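Local coordinates for protein peptidoglycan-N-acetylmuramic acid deacetylase PdaC (Bacillus subtilis subsp. subtilis str. 168, PDB 6H8N) that deacetylates N-acetylmuramic acid residues of peptidoglycan, a modification that confers resistance to lysozyme, and also deacylates short chitin oligomers, at residues G45-V48 with Q49-E53; K139-I142 with V143-M147; I172-K175 with L176-G180. The protein carries 1 engineered substitution. All blocks are in the same frame, centred on the assembly; numbering follows the deposited sequence.

Interaction 1: residues G45-V48 with Q49-E53; sequences GSRV and QYYPE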
loop_
_atom_site.group_PDB
_atom_site.type_symbol
_atom_site.label_atom_id
_atom_site.label_comp_id
_atom_site.label_asym_id
_atom_site.label_seq_id
_atom_site.Cartn_x
_atom_site.Cartn_y
_atom_site.Cartn_z
ATOM N N GLY A 45 12.864 2.609 3.616
ATOM C CA GLY A 45 14.094 2.889 2.893
ATOM C C GLY A 45 15.233 1.955 3.268
ATOM O O GLY A 45 15.988 1.512 2.410
ATOM N N SER A 46 15.377 1.647 4.561
ATOM C CA SER A 46 16.450 0.738 4.974
ATOM C C SER A 46 16.323 -0.627 4.299
ATOM O O SER A 46 17.322 -1.243 3.908
ATOM C CB SER A 46 16.458 0.609 6.495
ATOM O OG SER A 46 15.233 0.092 6.986
ATOM N N ARG A 47 15.099 -1.130 4.152
ATOM C CA ARG A 47 14.885 -2.425 3.512
ATOM C C ARG A 47 15.024 -2.369 1.997
ATOM O O ARG A 47 15.469 -3.345 1.387
ATOM C CB ARG A 47 13.526 -3.014 3.905
ATOM C CG ARG A 47 13.590 -3.713 5.255
ATOM C CD ARG A 47 12.294 -4.420 5.629
ATOM N NE ARG A 47 12.500 -5.318 6.747
ATOM C CZ ARG A 47 12.883 -6.583 6.646
ATOM N NH1 ARG A 47 13.038 -7.159 5.480
ATOM N NH2 ARG A 47 13.056 -7.303 7.749
ATOM N N VAL A 48 14.641 -1.258 1.362
ATOM C CA VAL A 48 14.948 -1.073 -0.049
ATOM C C VAL A 48 16.453 -1.182 -0.272
ATOM O O VAL A 48 16.905 -1.808 -1.232
ATOM C CB VAL A 48 14.379 0.268 -0.554
ATOM C CG1 VAL A 48 14.876 0.573 -1.935
ATOM C CG2 VAL A 48 12.876 0.252 -0.516
ATOM N N GLN A 49 17.240 -0.570 0.614
ATOM C CA GLN A 49 18.691 -0.618 0.487
ATOM C C GLN A 49 19.201 -2.046 0.611
ATOM O O GLN A 49 20.097 -2.453 -0.132
ATOM C CB GLN A 49 19.330 0.286 1.539
ATOM C CG GLN A 49 20.838 0.468 1.378
ATOM C CD GLN A 49 21.357 1.571 2.272
ATOM O OE1 GLN A 49 21.873 2.590 1.787
ATOM N NE2 GLN A 49 21.189 1.411 3.566
ATOM N N TYR A 50 18.617 -2.838 1.513
ATOM C CA TYR A 50 19.016 -4.231 1.660
ATOM C C TYR A 50 18.581 -5.091 0.487
ATOM O O TYR A 50 19.271 -6.064 0.143
ATOM C CB TYR A 50 18.399 -4.821 2.930
ATOM C CG TYR A 50 19.049 -4.415 4.248
ATOM C CD1 TYR A 50 20.409 -4.488 4.440
ATOM C CD2 TYR A 50 18.272 -3.940 5.309
ATOM C CE1 TYR A 50 20.989 -4.129 5.670
ATOM C CE2 TYR A 50 18.840 -3.570 6.524
ATOM C CZ TYR A 50 20.202 -3.668 6.695
ATOM O OH TYR A 50 20.792 -3.315 7.900
ATOM N N TYR A 51 17.433 -4.773 -0.127
ATOM C CA TYR A 51 16.744 -5.676 -1.051
ATOM C C TYR A 51 16.312 -4.938 -2.315
ATOM O O TYR A 51 15.124 -4.927 -2.675
ATOM C CB TYR A 51 15.533 -6.277 -0.343
ATOM C CG TYR A 51 15.863 -7.109 0.884
ATOM C CD1 TYR A 51 16.670 -8.233 0.782
ATOM C CD2 TYR A 51 15.358 -6.781 2.129
ATOM C CE1 TYR A 51 16.951 -9.009 1.896
ATOM C CE2 TYR A 51 15.636 -7.554 3.239
ATOM C CZ TYR A 51 16.430 -8.672 3.102
ATOM O OH TYR A 51 16.710 -9.472 4.190
ATOM N N PRO A 52 17.256 -4.339 -3.037
ATOM C CA PRO A 52 16.883 -3.525 -4.210
ATOM C C PRO A 52 16.190 -4.335 -5.288
ATOM O O PRO A 52 15.317 -3.811 -6.006
ATOM C CB PRO A 52 18.232 -2.975 -4.690
ATOM C CG PRO A 52 19.265 -3.944 -4.140
ATOM C CD PRO A 52 18.706 -4.336 -2.805
ATOM N N GLU A 53 16.555 -5.615 -5.428
ATOM C CA GLU A 53 15.920 -6.471 -6.429
ATOM C C GLU A 53 14.413 -6.568 -6.229
ATOM O O GLU A 53 13.659 -6.722 -7.199
ATOM C CB GLU A 53 16.529 -7.884 -6.358
ATOM C CG GLU A 53 16.262 -8.680 -5.039
ATOM C CD GLU A 53 17.180 -8.306 -3.843
ATOM O OE1 GLU A 53 18.067 -7.412 -3.924
ATOM O OE2 GLU A 53 16.997 -8.964 -2.795
HETATM O O HOH W 1 19.912 -0.627 4.922
#
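Arg-47 and Tyr-51 run side by side where the short helix 45-50 ends and helix 52-60 begins, a tight junction between two consecutive helices of the NodB-homology (polysaccharide deacetylase) domain, Tyr-51 ending the first and N-capping the second. The packed side is that of Val-48, buried against Ile-93 and Ile-97 of helix 80-98 and against Pro-20. On the backbone, Gln-49 N bonds to Gly-45 O at 3.0 Å, the regular helical step, but the ladder frays at Tyr-51: its N reaches Arg-47 O and Val-48 O through two weak bonds. Pro-52, with no N-H to give, starts the next helix. Arg-47 NH1 comes 3.5 Å from Tyr-51 CE2, with guanidinium and ring planes only 21° apart. The same NH1 is hydrogen-bonded to Pro-20 O and Asn-21 OD1, which pins the guanidinium beside the ring; the side chains of Arg-47 and the zinc ligand Asp-18 are about 6 Å apart at their nearest atoms. The solvent side is looser. Here the extended Gln-49 side chain, its CG anti to the backbone N (chi1 -172°), is tied back by one water that accepts from Gln-49 NE2 and donates to Ser-46 O; this water sits 3.4 Å above the Tyr-50 ring plane, over the ring centre.

Interaction 2: residues K139-I142 with V143-M147; sequences KKTI and VDRVM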
loop_
_atom_site.group_PDB
_atom_site.type_symbol
_atom_site.label_atom_id
_atom_site.label_comp_id
_atom_site.label_asym_id
_atom_site.label_seq_id
_atom_site.Cartn_x
_atom_site.Cartn_y
_atom_site.Cartn_z
ATOM N N LYS A 139 -2.948 -16.950 10.458
ATOM C CA LYS A 139 -3.457 -16.794 9.104
ATOM C C LYS A 139 -4.974 -16.658 9.076
ATOM O O LYS A 139 -5.514 -15.719 8.475
ATOM C CB LYS A 139 -2.996 -17.965 8.235
ATOM C CG LYS A 139 -3.533 -17.912 6.802
ATOM C CD LYS A 139 -3.300 -19.219 6.058
ATOM C CE LYS A 139 -3.869 -19.183 4.657
ATOM N NZ LYS A 139 -3.813 -20.523 4.005
ATOM N N LYS A 140 -5.693 -17.603 9.688
ATOM C CA LYS A 140 -7.136 -17.578 9.561
ATOM C C LYS A 140 -7.746 -16.364 10.241
ATOM O O LYS A 140 -8.752 -15.838 9.769
ATOM C CB LYS A 140 -7.730 -18.867 10.133
ATOM C CG LYS A 140 -9.159 -19.100 9.724
ATOM C CD LYS A 140 -9.703 -20.445 10.243
ATOM C CE LYS A 140 -11.091 -20.716 9.700
ATOM N NZ LYS A 140 -11.889 -19.463 9.423
ATOM N N THR A 141 -7.166 -15.922 11.349
ATOM C CA THR A 141 -7.668 -14.726 12.018
ATOM C C THR A 141 -7.551 -13.510 11.105
ATOM O O THR A 141 -8.484 -12.713 11.004
ATOM C CB THR A 141 -6.911 -14.492 13.324
ATOM O OG1 THR A 141 -7.156 -15.588 14.218
ATOM C CG2 THR A 141 -7.352 -13.203 14.005
ATOM N N ILE A 142 -6.407 -13.367 10.441
ATOM C CA ILE A 142 -6.196 -12.254 9.515
ATOM C C ILE A 142 -7.166 -12.337 8.340
ATOM O O ILE A 142 -7.816 -11.346 7.980
ATOM C CB ILE A 142 -4.733 -12.232 9.042
ATOM C CG1 ILE A 142 -3.775 -12.046 10.219
ATOM C CG2 ILE A 142 -4.522 -11.146 7.994
ATOM C CD1 ILE A 142 -2.384 -12.515 9.912
ATOM N N VAL A 143 -7.257 -13.511 7.702
ATOM C CA VAL A 143 -8.151 -13.675 6.562
ATOM C C VAL A 143 -9.572 -13.303 6.941
ATOM O O VAL A 143 -10.259 -12.563 6.225
ATOM C CB VAL A 143 -8.082 -15.117 6.030
ATOM C CG1 VAL A 143 -9.150 -15.359 4.987
ATOM C CG2 VAL A 143 -6.727 -15.435 5.464
ATOM N N ASP A 144 -10.056 -13.845 8.060
ATOM C CA ASP A 144 -11.457 -13.641 8.399
ATOM C C ASP A 144 -11.740 -12.183 8.730
ATOM O O ASP A 144 -12.795 -11.660 8.353
ATOM C CB ASP A 144 -11.893 -14.577 9.530
ATOM C CG ASP A 144 -12.016 -16.013 9.069
ATOM O OD1 ASP A 144 -11.734 -16.301 7.894
ATOM O OD2 ASP A 144 -12.382 -16.879 9.906
ATOM N N ARG A 145 -10.817 -11.505 9.413
ATOM C CA ARG A 145 -11.009 -10.088 9.713
ATOM C C ARG A 145 -11.084 -9.276 8.418
ATOM O O ARG A 145 -11.985 -8.443 8.232
ATOM C CB ARG A 145 -9.878 -9.573 10.618
ATOM C CG ARG A 145 -9.935 -10.033 12.069
ATOM C CD ARG A 145 -8.860 -9.377 12.976
ATOM N NE ARG A 145 -9.222 -7.996 13.327
ATOM C CZ ARG A 145 -8.649 -7.258 14.285
ATOM N NH1 ARG A 145 -9.081 -6.022 14.513
ATOM N NH2 ARG A 145 -7.644 -7.727 15.011
ATOM N N VAL A 146 -10.166 -9.529 7.492
ATOM C CA VAL A 146 -10.182 -8.791 6.234
ATOM C C VAL A 146 -11.440 -9.110 5.432
ATOM O O VAL A 146 -12.125 -8.209 4.929
ATOM C CB VAL A 146 -8.910 -9.067 5.419
ATOM C CG1 VAL A 146 -9.033 -8.494 4.007
ATOM C CG2 VAL A 146 -7.691 -8.517 6.141
ATOM N N MET A 147 -11.756 -10.396 5.271
ATOM C CA MET A 147 -12.870 -10.754 4.406
ATOM C C MET A 147 -14.205 -10.290 4.977
ATOM O O MET A 147 -15.111 -9.943 4.207
ATOM C CB MET A 147 -12.884 -12.256 4.131
ATOM C CG MET A 147 -11.693 -12.774 3.357
ATOM S SD MET A 147 -11.316 -11.890 1.825
ATOM C CE MET A 147 -12.829 -12.135 0.904
HETATM O O HOH W 2 -10.478 -18.579 6.684
#
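Lys-140 and Asp-144, one helical turn apart, form the salt bridge of this contact: Lys-140 NZ donates to Asp-144 OD2 at 2.7 Å. It meets that oxygen on the syn side, 16° out of the carboxylate plane, and the two side chains cross at a slant. A water closes the group, accepting from Lys-140 NZ and donating to Asp-144 OD1, so both carboxylate oxygens are engaged. The lysine reaches its partner because CG stands anti to the backbone N (chi1 -165°) and the otherwise straight chain bends at its last torsion. Beneath the pair, Asp-144 N bonds to Lys-140 O at 2.9 Å. One residue on, Arg-145 N bonds to Thr-141 O in the same way, and Arg-145 CG lies 3.2 Å from Thr-141 O. All this belongs to an i to i+4 ladder in helix 139-149 of the NodB-homology domain. The helix is amphipathic: Lys-140 is exposed, whereas Ile-142, Val-143 and Val-146 are buried. Across the turn, Val-143 CG2 rests 3.3 Å from Lys-139 O, and Val-146 CG2 sits in the same way over Ile-142 O. Farther out, Ile-142 and Val-143 pack on Ala-168 of helix 163-178, and Val-146 on Pro-131. Ile-142 also touches Asp-133, which by similarity raises the pKa of the active-site histidine, so the apolar side of this helix probably lies behind the catalytic region. Near the start of the helix Thr-141 OG1 is hydrogen-bonded to Asn-138 OD1; farther along, Arg-145 NH2 makes weak, long ion pairs with Asp-136 and Glu-132.

Interaction 3: residues I172-K175 with L176-G180; sequences IIKK and LTDQG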
loop_
_atom_site.group_PDB
_atom_site.type_symbol
_atom_site.label_atom_id
_atom_site.label_comp_id
_atom_site.label_asym_id
_atom_site.label_seq_id
_atom_site.Cartn_x
_atom_site.Cartn_y
_atom_site.Cartn_z
ATOM N N ILE A 172 -6.574 -14.066 0.809
ATOM C CA ILE A 172 -7.377 -12.859 0.604
ATOM C C ILE A 172 -7.424 -12.495 -0.872
ATOM O O ILE A 172 -8.479 -12.158 -1.412
ATOM C CB ILE A 172 -6.832 -11.715 1.475
ATOM C CG1 ILE A 172 -7.129 -11.986 2.959
ATOM C CG2 ILE A 172 -7.368 -10.361 1.021
ATOM C CD1 ILE A 172 -6.227 -11.223 3.875
ATOM N N ILE A 173 -6.273 -12.520 -1.528
ATOM C CA ILE A 173 -6.219 -12.206 -2.955
ATOM C C ILE A 173 -7.107 -13.162 -3.742
ATOM O O ILE A 173 -7.886 -12.751 -4.608
ATOM C CB ILE A 173 -4.766 -12.234 -3.445
ATOM C CG1 ILE A 173 -3.991 -11.033 -2.877
ATOM C CG2 ILE A 173 -4.707 -12.258 -4.987
ATOM C CD1 ILE A 173 -2.489 -11.188 -2.930
ATOM N N LYS A 174 -7.021 -14.456 -3.437
ATOM C CA LYS A 174 -7.859 -15.434 -4.132
ATOM C C LYS A 174 -9.341 -15.167 -3.892
ATOM O O LYS A 174 -10.148 -15.149 -4.833
ATOM C CB LYS A 174 -7.513 -16.838 -3.678
ATOM C CG LYS A 174 -8.333 -17.894 -4.414
ATOM C CD LYS A 174 -8.091 -19.292 -3.883
ATOM C CE LYS A 174 -8.716 -20.356 -4.787
ATOM N NZ LYS A 174 -8.075 -20.382 -6.140
ATOM N N LYS A 175 -9.727 -14.990 -2.639
ATOM C CA LYS A 175 -11.143 -14.834 -2.326
ATOM C C LYS A 175 -11.716 -13.540 -2.891
ATOM O O LYS A 175 -12.840 -13.526 -3.396
ATOM C CB LYS A 175 -11.372 -14.957 -0.823
ATOM C CG LYS A 175 -11.161 -16.369 -0.334
ATOM C CD LYS A 175 -11.516 -16.536 1.115
ATOM C CE LYS A 175 -11.639 -18.022 1.444
ATOM N NZ LYS A 175 -11.799 -18.256 2.878
ATOM N N LEU A 176 -10.971 -12.439 -2.810
ATOM C CA LEU A 176 -11.459 -11.195 -3.400
ATOM C C LEU A 176 -11.558 -11.304 -4.914
ATOM O O LEU A 176 -12.525 -10.807 -5.511
ATOM C CB LEU A 176 -10.572 -10.015 -3.006
ATOM C CG LEU A 176 -10.580 -9.637 -1.529
ATOM C CD1 LEU A 176 -9.447 -8.637 -1.273
ATOM C CD2 LEU A 176 -11.937 -9.069 -1.111
ATOM N N THR A 177 -10.586 -11.958 -5.546
ATOM C CA THR A 177 -10.659 -12.175 -6.985
ATOM C C THR A 177 -11.872 -13.033 -7.329
ATOM O O THR A 177 -12.610 -12.721 -8.273
ATOM C CB THR A 177 -9.347 -12.793 -7.486
ATOM O OG1 THR A 177 -8.266 -11.905 -7.184
ATOM C CG2 THR A 177 -9.394 -13.016 -8.986
ATOM N N ASP A 178 -12.107 -14.095 -6.556
ATOM C CA ASP A 178 -13.260 -14.961 -6.799
ATOM C C ASP A 178 -14.564 -14.185 -6.645
ATOM O O ASP A 178 -15.564 -14.505 -7.309
ATOM C CB ASP A 178 -13.270 -16.139 -5.814
ATOM C CG ASP A 178 -12.267 -17.251 -6.147
ATOM O OD1 ASP A 178 -11.695 -17.312 -7.258
ATOM O OD2 ASP A 178 -12.086 -18.129 -5.258
ATOM N N GLN A 179 -14.601 -13.194 -5.757
ATOM C CA GLN A 179 -15.780 -12.354 -5.558
ATOM C C GLN A 179 -15.941 -11.272 -6.619
ATOM O O GLN A 179 -16.932 -10.528 -6.569
ATOM C CB GLN A 179 -15.756 -11.708 -4.170
ATOM C CG GLN A 179 -16.009 -12.674 -3.036
ATOM C CD GLN A 179 -16.168 -11.951 -1.746
ATOM O OE1 GLN A 179 -16.551 -10.782 -1.744
ATOM N NE2 GLN A 179 -15.895 -12.623 -0.636
ATOM N N GLY A 180 -15.027 -11.155 -7.567
ATOM C CA GLY A 180 -15.175 -10.194 -8.635
ATOM C C GLY A 180 -14.571 -8.830 -8.382
ATOM O O GLY A 180 -14.839 -7.900 -9.156
HETATM O O HOH W 3 -9.489 -18.712 -7.968
#
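Residues 172-175 and 176-180 are successive turns at the C-terminal end of helix 163-178, linked by i to i+4 bonds from Leu-176 N to Ile-172 O through Gln-179 N to Lys-175 O. The Leu-176 N to Ile-172 O bond is 2.9 Å long and close to straight, whereas the Gln-179 N to Lys-175 O bond bends to 143° as the helix ends. Gly-180 then turns to positive phi (91°) and closes a Schellman motif, its N bonding back to Thr-177 O at 3.0 Å. At that phi a side chain would be pressed against the preceding carbonyl oxygen, so the turn suits glycine. Among the side chains, Ile-172 and Leu-176 lie alongside each other and point the same way, with Ile-172 CG2 3.5 Å from Leu-176 CD1. Thr-177 folds back on the helix: OG1 stands beside its own backbone N (chi1 -60°) and donates to Ile-173 O at 2.7 Å. That carbonyl also accepts from Thr-177 N, and the two donors reach it from opposite faces of its plane, so one oxygen is gripped twice by one residue. The apolar side seats the helix on the parallel sheet of the NodB-homology domain: Ile-173 and Leu-176 both pack on Leu-14 of strand 11-17 and on Leu-183 of strand 182-183, while Ile-173 also touches Leu-32 of helix 22-35. On the exposed side Lys-174 crosses Asp-178 without a direct salt bridge, Lys-174 NZ and Asp-178 OD2 being 4.7 Å apart. A water joins them instead, accepting from Lys-174 NZ and donating to Asp-178 OD1. Lys-174 NZ is also hydrogen-bonded to Tyr-35 OH, and Lys-175 NZ pairs with Glu-171 in a salt bridge.

Overall arrangement
Interactions 2 and 3 pack against each other: Met-147 CE of the first meets Lys-175 CB, Leu-176 CD2 and Gln-179 NE2 of the second, and Val-146 CB meets Ile-172 CD1, joining helix 139-149 to helix 163-178. Interaction 1 stands apart, its centre about 29 Å and 30 Å from theirs, with the Arg-47 side chain about 9 Å from the zinc ion. All three are partly buried, each with an apolar side turned inward and polar groups outward. The lysine-aspartate pairs of interactions 2 and 3 differ: a direct salt bridge with an added water in interaction 2, a water between the charges in interaction 3. In interaction 1 an arginine lies beside a tyrosine at a helix junction; interaction 2 lies within a helix, interaction 3 at a helix end closed by a glycine.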